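Local coordinates for tail spike protein (Acinetobacter phage vB_AbaP_AS12, PDB 6EU4) that serves as the trimeric tailspike of an Acinetobacter phage and probably recognises and cleaves the surface polysaccharide of its host, at the interface of chains A and B. Residues are numbered along the deposited sequence; one frame, centred on the assembly and turned at random. Chains: chain A/B, Tail spike protein.

Three contacts between the same two chains illustrate how an elongated trimer can be joined by different means along its length. Contact 2 lies in between, with its centre about 39 Å from contact 3 and about 50 Å from contact 1; the outer pair are about 83 Å apart, so the three follow one another almost in line. They share no residues. In contact 3, stacked beta-helix strands meet through hydroxyls and methyls; in contact 2, strands 468-471 and 474-476 share backbone bonds; in contact 1, loops near the end of the modelled chain meet. Each recurs in the three-chain assembly.

Contact 1: the interface of chains A and B. Residues chain A 596; chain B 578-579, 602.
A:Gln596 of one chain and B:Asn579 of the next bring two side-chain amides together at the modelled C-terminal end of this tailspike, and the two side chains cross at about a right angle. Their planes are turned 37° from each other, which is neither a flat stack nor a T. What touches is mainly the stem of the glutamine: A:Gln596 CG lies 3.2 Å from the side-chain oxygen OD1 of B:Asn579. The same A:Gln596 CG is 3.5 Å from the amide carbon B:Asn579 CG. The glutamine leaves its backbone with CG opposite N (chi1 -158°), then bends at chi2 (69°), which lays the stem against the asparagine, while OE1 passes beside CB of B:Asn579 towards water 1.

That oxygen meets B:Thr578 through the water, which is 2.8 Å from A:Gln596 OE1 and 2.7 Å from B:Thr578 OG1, bridging a direct gap of 4.1 Å between OE1 and the threonine hydroxyl. On the other flank is B:Val602, but its oxygen and the backbone oxygen of A:Gln596 form a doubtful close pair that cannot be read as attraction.

B:Val602 ends the modelled chain; the deposited sequence also carries a chaperone-of-endosialidase region. Such regions assist trimer folding in their family and are typically released, and the chain ending here is consistent with that. Packing of the glutamine stem against the asparagine amide, with a water bridge, appears to tie neighbouring chains together at the C-terminal end of the modelled trimer.

Contact 2: the interface of chains A and B. Residues chain A 468-471; chain B 474-476.
Strand 468-471 of chain A runs beside strand 474-476 of chain B, forming an interchain parallel beta-sheet in this trimeric tailspike. Backbone bonds join them, among them A:Leu469 N to B:Tyr474 O (2.9 Å). B:Ser476 N in turn gives to A:Leu469 O (2.9 Å), and A:Met471 N to B:Ser476 O (2.8 Å). A:Leu469 thus both gives and accepts, as does B:Ser476, the alternation expected of parallel pairing.

The two faces of this sheet differ. On one, A:Leu469 and B:Leu475 lie side by side and point the same way, with CD2 of the first 3.7 Å from CD1 of the second. The selenomethionine A:Met471 bends at chi3 and brings its methyl CE back to the same B:Leu475 CD1, a tight 3.4 Å contact, so that this leucine methyl is touched by two side chains.

On the opposite face, the ring of B:Tyr474 folds back over the neighbouring strand. Its CG stands between the backbone N and carbonyl carbon (chi1 67°), which carries one ring face over A:Gly468, whose CA sits 3.9 Å from the ring centroid. Glycine suits such close approach, having no side chain to intervene. CE1 of the ring also touches CG2 of A:Val470, the two side chains crossing obliquely. Further along, water 2 links B:Ser476 OG with the backbone oxygen of A:Met471.

Contact 3: the interface of chains A and B. Residues chain A 274, 297-298; chain B 271-272, 293-295.
The hydroxyl OG of A:Ser298 is gripped by two groups of chain B: it is hydrogen-bonded to the hydroxyl OG1 of B:Thr295 at 2.7 Å and donates a 2.8 Å bond to the backbone oxygen of B:Gly293. Since the serine proton goes to that carbonyl, the threonine presumably donates. The site belongs to the beta-helix body typical of phage tailspikes, where strands of successive coils stack and neighbouring chains meet flank to flank. The serine reaches the carbonyl from well above its plane, 43° out of it, and not along a lone pair.

A:Ser298 follows strand 294-297 directly, and its left-handed backbone turn (phi and psi both 47°) projects the side chain towards chain B. There its CB meets another threonine hydroxyl, B:Thr272 OG1, at 3.2 Å. That oxygen is also 2.7 Å from water 3, which makes a longer contact with A:Ser298 O.

B:Thr272 and B:Thr295 sit on adjacent strands with the same rotamer: CG2 opposite the backbone N, OG1 beside it. Their hydroxyls accordingly line up towards the serine, while the methyls form an apolar strip facing the isoleucines. A:Ile297 crosses B:Thr295 at about a right angle, its CG2 3.7 Å from the threonine CB. One strand over, A:Ile274 repeats this crossing with B:Thr272, their CG2 methyls 3.9 Å apart.

Contact 1: the interface of chains A and B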
loop_
_atom_site.group_PDB
_atom_site.type_symbol
_atom_site.label_atom_id
_atom_site.label_comp_id
_atom_site.label_asym_id
_atom_site.label_seq_id
_atom_site.Cartn_x
_atom_site.Cartn_y
_atom_site.Cartn_z
ATOM N N GLN A 596 32.258 68.954 -16.419
ATOM C CA GLN A 596 32.523 70.082 -15.537
ATOM C C GLN A 596 33.821 70.786 -15.917
ATOM O O GLN A 596 33.937 72.010 -15.754
ATOM C CB GLN A 596 32.596 69.598 -14.092
ATOM C CG GLN A 596 32.341 70.692 -13.075
ATOM C CD GLN A 596 30.903 71.161 -13.096
ATOM O OE1 GLN A 596 29.981 70.383 -13.362
ATOM N NE2 GLN A 596 30.699 72.439 -12.819
ATOM N N THR B 578 26.008 65.076 -10.232
ATOM C CA THR B 578 26.821 65.889 -11.120
ATOM C C THR B 578 28.227 66.045 -10.560
ATOM O O THR B 578 28.455 65.931 -9.353
ATOM C CB THR B 578 26.188 67.262 -11.347
ATOM O OG1 THR B 578 26.796 67.880 -12.488
ATOM C CG2 THR B 578 26.343 68.184 -10.116
ATOM N N ASN B 579 29.179 66.281 -11.461
ATOM C CA ASN B 579 30.535 66.669 -11.075
ATOM C C ASN B 579 31.127 65.697 -10.050
ATOM O O ASN B 579 31.792 66.101 -9.092
ATOM C CB ASN B 579 30.537 68.103 -10.537
ATOM C CG ASN B 579 31.931 68.648 -10.321
ATOM O OD1 ASN B 579 32.878 68.260 -11.005
ATOM N ND2 ASN B 579 32.064 69.565 -9.367
ATOM N N VAL B 602 30.855 72.815 -18.681
ATOM C CA VAL B 602 29.865 73.499 -17.859
ATOM C C VAL B 602 30.525 74.373 -16.786
ATOM O O VAL B 602 31.522 73.980 -16.175
ATOM C CB VAL B 602 28.912 72.465 -17.232
ATOM C CG1 VAL B 602 27.869 73.134 -16.346
ATOM C CG2 VAL B 602 28.242 71.676 -18.331
HETATM O O HOH W 1 27.391 70.486 -12.281
#

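Contact 2: the interface of chains A and B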
loop_
_atom_site.group_PDB
_atom_site.type_symbol
_atom_site.label_atom_id
_atom_site.label_comp_id
_atom_site.label_asym_id
_atom_site.label_seq_id
_atom_site.Cartn_x
_atom_site.Cartn_y
_atom_site.Cartn_z
ATOM N N GLY A 468 11.683 18.113 -17.937
ATOM C CA GLY A 468 11.379 19.485 -17.571
ATOM C C GLY A 468 10.360 19.542 -16.456
ATOM O O GLY A 468 9.735 18.542 -16.092
ATOM N N LEU A 469 10.225 20.753 -15.914
ATOM C CA LEU A 469 9.287 21.086 -14.846
ATOM C C LEU A 469 8.662 22.424 -15.202
ATOM O O LEU A 469 9.380 23.417 -15.351
ATOM C CB LEU A 469 9.995 21.183 -13.494
ATOM C CG LEU A 469 9.157 21.698 -12.327
ATOM C CD1 LEU A 469 7.862 20.925 -12.155
ATOM C CD2 LEU A 469 9.996 21.607 -11.051
ATOM N N VAL A 470 7.348 22.442 -15.352
ATOM C CA VAL A 470 6.609 23.635 -15.741
ATOM C C VAL A 470 5.558 23.875 -14.670
ATOM O O VAL A 470 4.610 23.094 -14.546
ATOM C CB VAL A 470 5.966 23.464 -17.120
ATOM C CG1 VAL A 470 5.017 24.644 -17.441
ATOM C CG2 VAL A 470 7.056 23.337 -18.156
HETATM N N MSE A 471 5.717 24.949 -13.900
HETATM C CA MSE A 471 4.801 25.204 -12.798
HETATM C C MSE A 471 4.307 26.632 -12.830
HETATM O O MSE A 471 5.109 27.563 -12.947
HETATM C CB MSE A 471 5.479 24.908 -11.461
HETATM C CG MSE A 471 6.766 25.610 -11.226
HETATM SE SE MSE A 471 7.520 25.024 -9.467
HETATM C CE MSE A 471 9.401 24.798 -9.838
ATOM N N TYR B 474 14.776 21.301 -17.759
ATOM C CA TYR B 474 14.494 22.723 -17.805
ATOM C C TYR B 474 13.393 23.055 -16.807
ATOM O O TYR B 474 12.694 22.175 -16.304
ATOM C CB TYR B 474 14.111 23.191 -19.215
ATOM C CG TYR B 474 12.809 22.687 -19.787
ATOM C CD1 TYR B 474 11.630 23.371 -19.561
ATOM C CD2 TYR B 474 12.781 21.591 -20.634
ATOM C CE1 TYR B 474 10.440 22.938 -20.103
ATOM C CE2 TYR B 474 11.608 21.146 -21.188
ATOM C CZ TYR B 474 10.429 21.836 -20.917
ATOM O OH TYR B 474 9.236 21.436 -21.474
ATOM N N LEU B 475 13.283 24.342 -16.492
ATOM C CA LEU B 475 12.402 24.804 -15.430
ATOM C C LEU B 475 11.692 26.060 -15.908
ATOM O O LEU B 475 12.343 26.991 -16.400
ATOM C CB LEU B 475 13.213 25.098 -14.166
ATOM C CG LEU B 475 12.432 25.656 -12.983
ATOM C CD1 LEU B 475 11.345 24.707 -12.585
ATOM C CD2 LEU B 475 13.378 25.895 -11.810
ATOM N N SER B 476 10.366 26.083 -15.771
ATOM C CA SER B 476 9.556 27.259 -16.093
ATOM C C SER B 476 8.666 27.548 -14.891
ATOM O O SER B 476 7.888 26.680 -14.489
ATOM C CB SER B 476 8.698 27.029 -17.328
ATOM O OG SER B 476 7.814 28.132 -17.567
HETATM O O HOH W 2 5.441 28.316 -15.915
#

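Contact 3: the interface of chains A and B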
loop_
_atom_site.group_PDB
_atom_site.type_symbol
_atom_site.label_atom_id
_atom_site.label_comp_id
_atom_site.label_asym_id
_atom_site.label_seq_id
_atom_site.Cartn_x
_atom_site.Cartn_y
_atom_site.Cartn_z
ATOM N N ILE A 274 0.519 -12.436 2.109
ATOM C CA ILE A 274 0.362 -11.723 3.371
ATOM C C ILE A 274 1.069 -12.530 4.443
ATOM O O ILE A 274 0.688 -13.679 4.710
ATOM C CB ILE A 274 -1.123 -11.529 3.722
ATOM C CG1 ILE A 274 -1.778 -10.676 2.621
ATOM C CG2 ILE A 274 -1.267 -10.841 5.076
ATOM C CD1 ILE A 274 -3.269 -10.484 2.785
ATOM N N ILE A 297 2.546 -8.234 1.461
ATOM C CA ILE A 297 2.257 -7.427 2.644
ATOM C C ILE A 297 2.928 -8.065 3.848
ATOM O O ILE A 297 2.629 -9.216 4.192
ATOM C CB ILE A 297 0.742 -7.308 2.874
ATOM C CG1 ILE A 297 0.093 -6.601 1.696
ATOM C CG2 ILE A 297 0.414 -6.573 4.168
ATOM C CD1 ILE A 297 -1.377 -6.889 1.613
ATOM N N SER A 298 3.813 -7.314 4.492
ATOM C CA SER A 298 4.466 -7.740 5.734
ATOM C C SER A 298 4.997 -9.172 5.608
ATOM O O SER A 298 4.818 -10.031 6.479
ATOM C CB SER A 298 3.519 -7.560 6.930
ATOM O OG SER A 298 3.314 -6.178 7.214
ATOM N N GLN B 271 3.761 -8.222 11.598
ATOM C CA GLN B 271 2.388 -8.266 12.082
ATOM C C GLN B 271 1.517 -7.529 11.073
ATOM O O GLN B 271 1.831 -6.395 10.706
ATOM C CB GLN B 271 2.258 -7.598 13.450
ATOM C CG GLN B 271 3.165 -8.205 14.542
ATOM C CD GLN B 271 2.750 -9.624 14.895
ATOM O OE1 GLN B 271 1.665 -9.853 15.422
ATOM N NE2 GLN B 271 3.620 -10.587 14.596
ATOM N N THR B 272 0.447 -8.186 10.601
ATOM C CA THR B 272 -0.525 -7.586 9.685
ATOM C C THR B 272 -1.871 -7.496 10.369
ATOM O O THR B 272 -2.314 -8.451 11.020
ATOM C CB THR B 272 -0.685 -8.412 8.387
ATOM O OG1 THR B 272 0.570 -8.539 7.694
ATOM C CG2 THR B 272 -1.651 -7.728 7.421
ATOM N N GLY B 293 8.037 -3.979 10.369
ATOM C CA GLY B 293 7.330 -4.600 9.266
ATOM C C GLY B 293 5.841 -4.778 9.476
ATOM O O GLY B 293 5.284 -5.816 9.106
ATOM N N CYS B 294 5.175 -3.763 10.019
ATOM C CA CYS B 294 3.773 -3.839 10.414
ATOM C C CYS B 294 2.904 -3.092 9.414
ATOM O O CYS B 294 3.174 -1.926 9.116
ATOM C CB CYS B 294 3.613 -3.250 11.808
ATOM S SG CYS B 294 1.918 -3.078 12.337
ATOM N N THR B 295 1.878 -3.764 8.888
ATOM C CA THR B 295 0.910 -3.150 7.976
ATOM C C THR B 295 -0.480 -3.204 8.592
ATOM O O THR B 295 -0.912 -4.259 9.052
ATOM C CB THR B 295 0.858 -3.861 6.620
ATOM O OG1 THR B 295 2.175 -3.977 6.081
ATOM C CG2 THR B 295 0.020 -3.101 5.648
HETATM O O HOH W 3 2.342 -10.427 8.563
#